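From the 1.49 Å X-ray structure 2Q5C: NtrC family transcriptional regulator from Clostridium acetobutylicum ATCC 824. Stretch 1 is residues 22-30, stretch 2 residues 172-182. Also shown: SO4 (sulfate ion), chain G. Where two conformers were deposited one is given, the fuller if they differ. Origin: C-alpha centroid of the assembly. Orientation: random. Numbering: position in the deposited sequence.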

# COMPACT_ATOMS: atom_id res chain seq x y z
N LYS A 22 13.54 -11.30 -7.20
CA LYS A 22 13.36 -12.40 -8.14
C LYS A 22 12.89 -11.89 -9.47
O LYS A 22 13.38 -12.33 -10.53
N LEU A 23 11.99 -10.91 -9.43
CA LEU A 23 11.53 -10.30 -10.68
C LEU A 23 12.63 -9.49 -11.35
O LEU A 23 12.70 -9.42 -12.57
N ALA A 24 13.51 -8.92 -10.54
CA ALA A 24 14.64 -8.16 -11.09
C ALA A 24 15.61 -9.03 -11.93
O ALA A 24 16.18 -8.58 -12.92
N LEU A 25 15.76 -10.31 -11.55
CA LEU A 25 16.53 -11.25 -12.38
C LEU A 25 15.89 -11.51 -13.75
O LEU A 25 16.57 -11.57 -14.78
N GLU A 26 14.57 -11.64 -13.74
CA GLU A 26 13.79 -11.92 -14.93
C GLU A 26 13.75 -10.73 -15.89
O GLU A 26 13.65 -10.90 -17.11
N LYS A 27 13.81 -9.52 -15.33
CA LYS A 27 13.73 -8.30 -16.11
C LYS A 27 15.06 -7.53 -16.22
O LYS A 27 15.10 -6.43 -16.78
N ASN A 28 16.13 -8.13 -15.70
CA ASN A 28 17.49 -7.56 -15.77
C ASN A 28 17.60 -6.10 -15.28
O ASN A 28 18.02 -5.21 -16.01
N PHE A 29 17.19 -5.84 -14.04
CA PHE A 29 17.50 -4.56 -13.39
C PHE A 29 18.02 -4.86 -11.99
O PHE A 29 17.83 -5.96 -11.48
N ILE A 30 18.71 -3.89 -11.39
CA ILE A 30 19.24 -4.02 -10.05
C ILE A 30 18.14 -3.63 -9.10
O ILE A 30 17.66 -2.50 -9.17
N SER A 172 0.15 -7.50 -9.67
CA SER A 172 0.21 -6.05 -9.45
C SER A 172 1.68 -5.55 -9.48
O SER A 172 2.00 -4.49 -10.06
N LEU A 173 2.58 -6.32 -8.88
CA LEU A 173 3.98 -5.91 -8.87
C LEU A 173 4.60 -6.05 -10.25
O LEU A 173 5.34 -5.15 -10.66
N ARG A 174 4.28 -7.11 -10.99
CA ARG A 174 4.76 -7.21 -12.39
C ARG A 174 4.29 -6.06 -13.24
O ARG A 174 5.09 -5.51 -14.04
N ARG A 175 3.03 -5.66 -13.08
CA ARG A 175 2.50 -4.52 -13.85
C ARG A 175 3.23 -3.24 -13.51
O ARG A 175 3.51 -2.42 -14.39
N ALA A 176 3.53 -3.04 -12.23
CA ALA A 176 4.24 -1.82 -11.82
C ALA A 176 5.66 -1.79 -12.38
O ALA A 176 6.17 -0.73 -12.77
N ILE A 177 6.31 -2.95 -12.42
CA ILE A 177 7.65 -3.03 -13.00
C ILE A 177 7.60 -2.69 -14.47
O ILE A 177 8.44 -1.91 -14.94
N GLU A 178 6.63 -3.26 -15.19
CA GLU A 178 6.46 -2.92 -16.61
C GLU A 178 6.29 -1.42 -16.79
O GLU A 178 6.92 -0.82 -17.67
N GLU A 179 5.44 -0.80 -15.97
CA GLU A 179 5.21 0.63 -16.08
C GLU A 179 6.51 1.40 -15.82
O GLU A 179 6.85 2.34 -16.55
N ALA A 180 7.27 1.00 -14.81
CA ALA A 180 8.51 1.68 -14.47
C ALA A 180 9.48 1.57 -15.61
O ALA A 180 10.13 2.57 -15.97
N LEU A 181 9.63 0.37 -16.16
CA LEU A 181 10.60 0.17 -17.25
C LEU A 181 10.23 1.03 -18.44
O LEU A 181 11.12 1.61 -19.09
N ASN A 182 8.93 1.16 -18.71
CA ASN A 182 8.49 2.01 -19.83
C ASN A 182 8.79 3.48 -19.58
O ASN A 182 9.25 4.20 -20.49

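The contact between the two stretches is small, burying 395 Å² summed over both sides, and it joins stretch 1, helical over most of its length, to helix 172-182. The helix axes cross at -45° and come no closer than 11.4 Å, so the space between them is bridged by side chains rather than by backbone. Leu-23 and Arg-174, whose CA atoms form the nearest register pair at 7.6 Å, also lose the most surface, 88 and 81 Å², followed by Ile-177 with 62 Å².

Leu-23 points its CA-to-CB bond toward the other helix and adopts the mt rotamer (chi1 -57°, chi2 179°). Its CD1 lies 3.7 Å from CD1 of Ile-177 and 3.9 Å from CD2 of Leu-173, which is a tp leucine directed toward stretch 1. The second methyl, CD2, sits 3.4 Å from NH2 of Arg-174, over one face of the guanidinium. The edge of the guanidinium, near its plane, carries Glu-26 OE2 and sulfate O2, with Lys-27 CE also beside it.

Arg-174 leaves its helix sideways, but an extended chain (chi1 m, chi2 t, chi3 t, chi4 -87°) carries its end nearer to stretch 1. There it meets Glu-26 in a two-pronged salt bridge: NH1 donates to OE2 at 2.7 Å with an N-H...O angle of 163°, and NH2 donates to OE1 at 3.1 Å and 152°. Glu-26, tt with chi3 -35°, is modelled in two conformers, so this geometry describes the one given here. NH1 also donates to O2 of the sulfate at 2.9 Å (158°), an ion probably acquired from the crystallisation liquor.

Lys-27 completes the charged cluster. With chi1 and chi2 both m and the outer torsions t, its NZ reaches OE2 of Glu-26 at 2.9 Å, a salt bridge within stretch 1, and donates to sulfate O4 at 3.2 Å. The Lys-27 NZ and Arg-174 NH1 atoms are 4.2 Å apart; this proximity of like charges is offset by the carboxylate and sulfate that both nitrogens share. Nearer its backbone the lysine is an apolar surface, with CB 4.2 Å from CD1 of Leu-181 (mt).

Ile-177, also mt and pointing toward stretch 1, links Leu-23 to Phe-29. Its CD1 meets Leu-23, and its CG2 makes the closest approach to Phe-29, 3.7 Å from CE2, oblique to the ring; Ile-177 CD1 is also 4.1 Å from Phe-29 CZ. Asn-28, with phi +52°, breaks the helical run and points away; Phe-29 then turns back toward stretch 2 with chi1 p (65°), its backbone N hydrogen-bonded to O of Ala-24 at 3.1 Å.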

# COMPACT_ATOMS: atom_id res chain seq x y z
CB LYS A 22 12.38 -13.45 -7.60
CG LYS A 22 12.81 -14.01 -6.27
CD LYS A 22 11.71 -14.89 -5.69
CE LYS A 22 12.01 -15.26 -4.25
NZ LYS A 22 10.94 -16.13 -3.70
CB LEU A 23 10.27 -9.47 -10.47
CG LEU A 23 9.07 -10.21 -9.86
CD1 LEU A 23 7.89 -9.28 -9.66
CD2 LEU A 23 8.66 -11.38 -10.75
CB ALA A 24 15.38 -7.44 -9.98
CB LEU A 25 16.69 -12.59 -11.66
CG LEU A 25 17.52 -12.76 -10.41
CD1 LEU A 25 17.56 -14.24 -10.10
CD2 LEU A 25 18.93 -12.26 -10.68
CB GLU A 26 12.38 -12.34 -14.50
CG GLU A 26 11.43 -12.62 -15.64
CD GLU A 26 10.03 -12.88 -15.15
OE1 GLU A 26 9.88 -13.50 -14.07
OE2 GLU A 26 9.08 -12.50 -15.87
CB LYS A 27 12.60 -7.41 -15.58
CG LYS A 27 11.23 -8.12 -15.46
CD LYS A 27 10.68 -8.60 -16.79
CE LYS A 27 9.30 -9.26 -16.60
NZ LYS A 27 8.93 -10.24 -17.68
CB ASN A 28 18.11 -7.76 -17.18
CG ASN A 28 19.63 -7.48 -17.21
OD1 ASN A 28 20.36 -7.77 -16.25
ND2 ASN A 28 20.10 -6.91 -18.32
CB PHE A 29 16.30 -3.59 -13.36
CG PHE A 29 15.15 -4.06 -12.52
CD1 PHE A 29 15.12 -3.79 -11.16
CD2 PHE A 29 14.09 -4.76 -13.10
CE1 PHE A 29 14.04 -4.22 -10.37
CE2 PHE A 29 13.00 -5.20 -12.32
CZ PHE A 29 12.98 -4.93 -10.96
CB ILE A 30 20.48 -3.10 -9.84
CG1 ILE A 30 21.57 -3.42 -10.87
CG2 ILE A 30 20.98 -3.23 -8.41
CD1 ILE A 30 22.60 -2.32 -11.00
CB SER A 172 -0.44 -5.71 -8.10
OG SER A 172 -1.85 -5.88 -8.16
CB LEU A 173 4.76 -6.72 -7.82
CG LEU A 173 6.24 -6.33 -7.67
CD1 LEU A 173 6.40 -4.83 -7.36
CD2 LEU A 173 6.88 -7.17 -6.56
CB ARG A 174 4.31 -8.54 -13.01
CG ARG A 174 5.03 -9.74 -12.44
CD ARG A 174 4.53 -11.02 -13.13
NE ARG A 174 5.31 -12.16 -12.69
CZ ARG A 174 6.45 -12.54 -13.25
NH1 ARG A 174 6.95 -11.87 -14.30
NH2 ARG A 174 7.10 -13.59 -12.77
CB ARG A 175 1.00 -4.34 -13.63
CG ARG A 175 0.14 -5.49 -14.17
CD ARG A 175 -1.33 -5.10 -14.18
NE ARG A 175 -1.95 -5.16 -12.85
CZ ARG A 175 -2.73 -6.15 -12.43
NH1 ARG A 175 -2.99 -7.19 -13.23
NH2 ARG A 175 -3.25 -6.11 -11.20
CB ALA A 176 4.24 -1.68 -10.28
CB ILE A 177 8.30 -4.40 -12.74
CG1 ILE A 177 8.64 -4.53 -11.25
CG2 ILE A 177 9.54 -4.62 -13.62
CD1 ILE A 177 8.99 -5.95 -10.83
CB GLU A 178 5.29 -3.70 -17.22
CG GLU A 178 5.29 -3.67 -18.78
CD GLU A 178 3.98 -4.15 -19.43
OE1 GLU A 178 3.02 -4.57 -18.71
OE2 GLU A 178 3.90 -4.08 -20.69
CB GLU A 179 4.13 1.06 -15.09
CG GLU A 179 3.75 2.50 -15.18
CD GLU A 179 2.68 2.86 -14.18
OE1 GLU A 179 1.97 1.94 -13.69
OE2 GLU A 179 2.56 4.06 -13.88
CB ALA A 180 9.13 1.02 -13.17
CB LEU A 181 10.73 -1.29 -17.64
CG LEU A 181 11.42 -2.17 -16.58
CD1 LEU A 181 11.19 -3.63 -16.91
CD2 LEU A 181 12.92 -1.88 -16.47
CB ASN A 182 6.99 1.81 -20.09
CG ASN A 182 6.67 0.46 -20.69
OD1 ASN A 182 7.56 -0.26 -21.16
ND2 ASN A 182 5.39 0.09 -20.67
S SO4 G . 5.13 -10.00 -16.91
O1 SO4 G . 3.88 -9.25 -16.83
O2 SO4 G . 6.05 -9.60 -15.84
O3 SO4 G . 4.81 -11.42 -16.80
O4 SO4 G . 5.79 -9.74 -18.19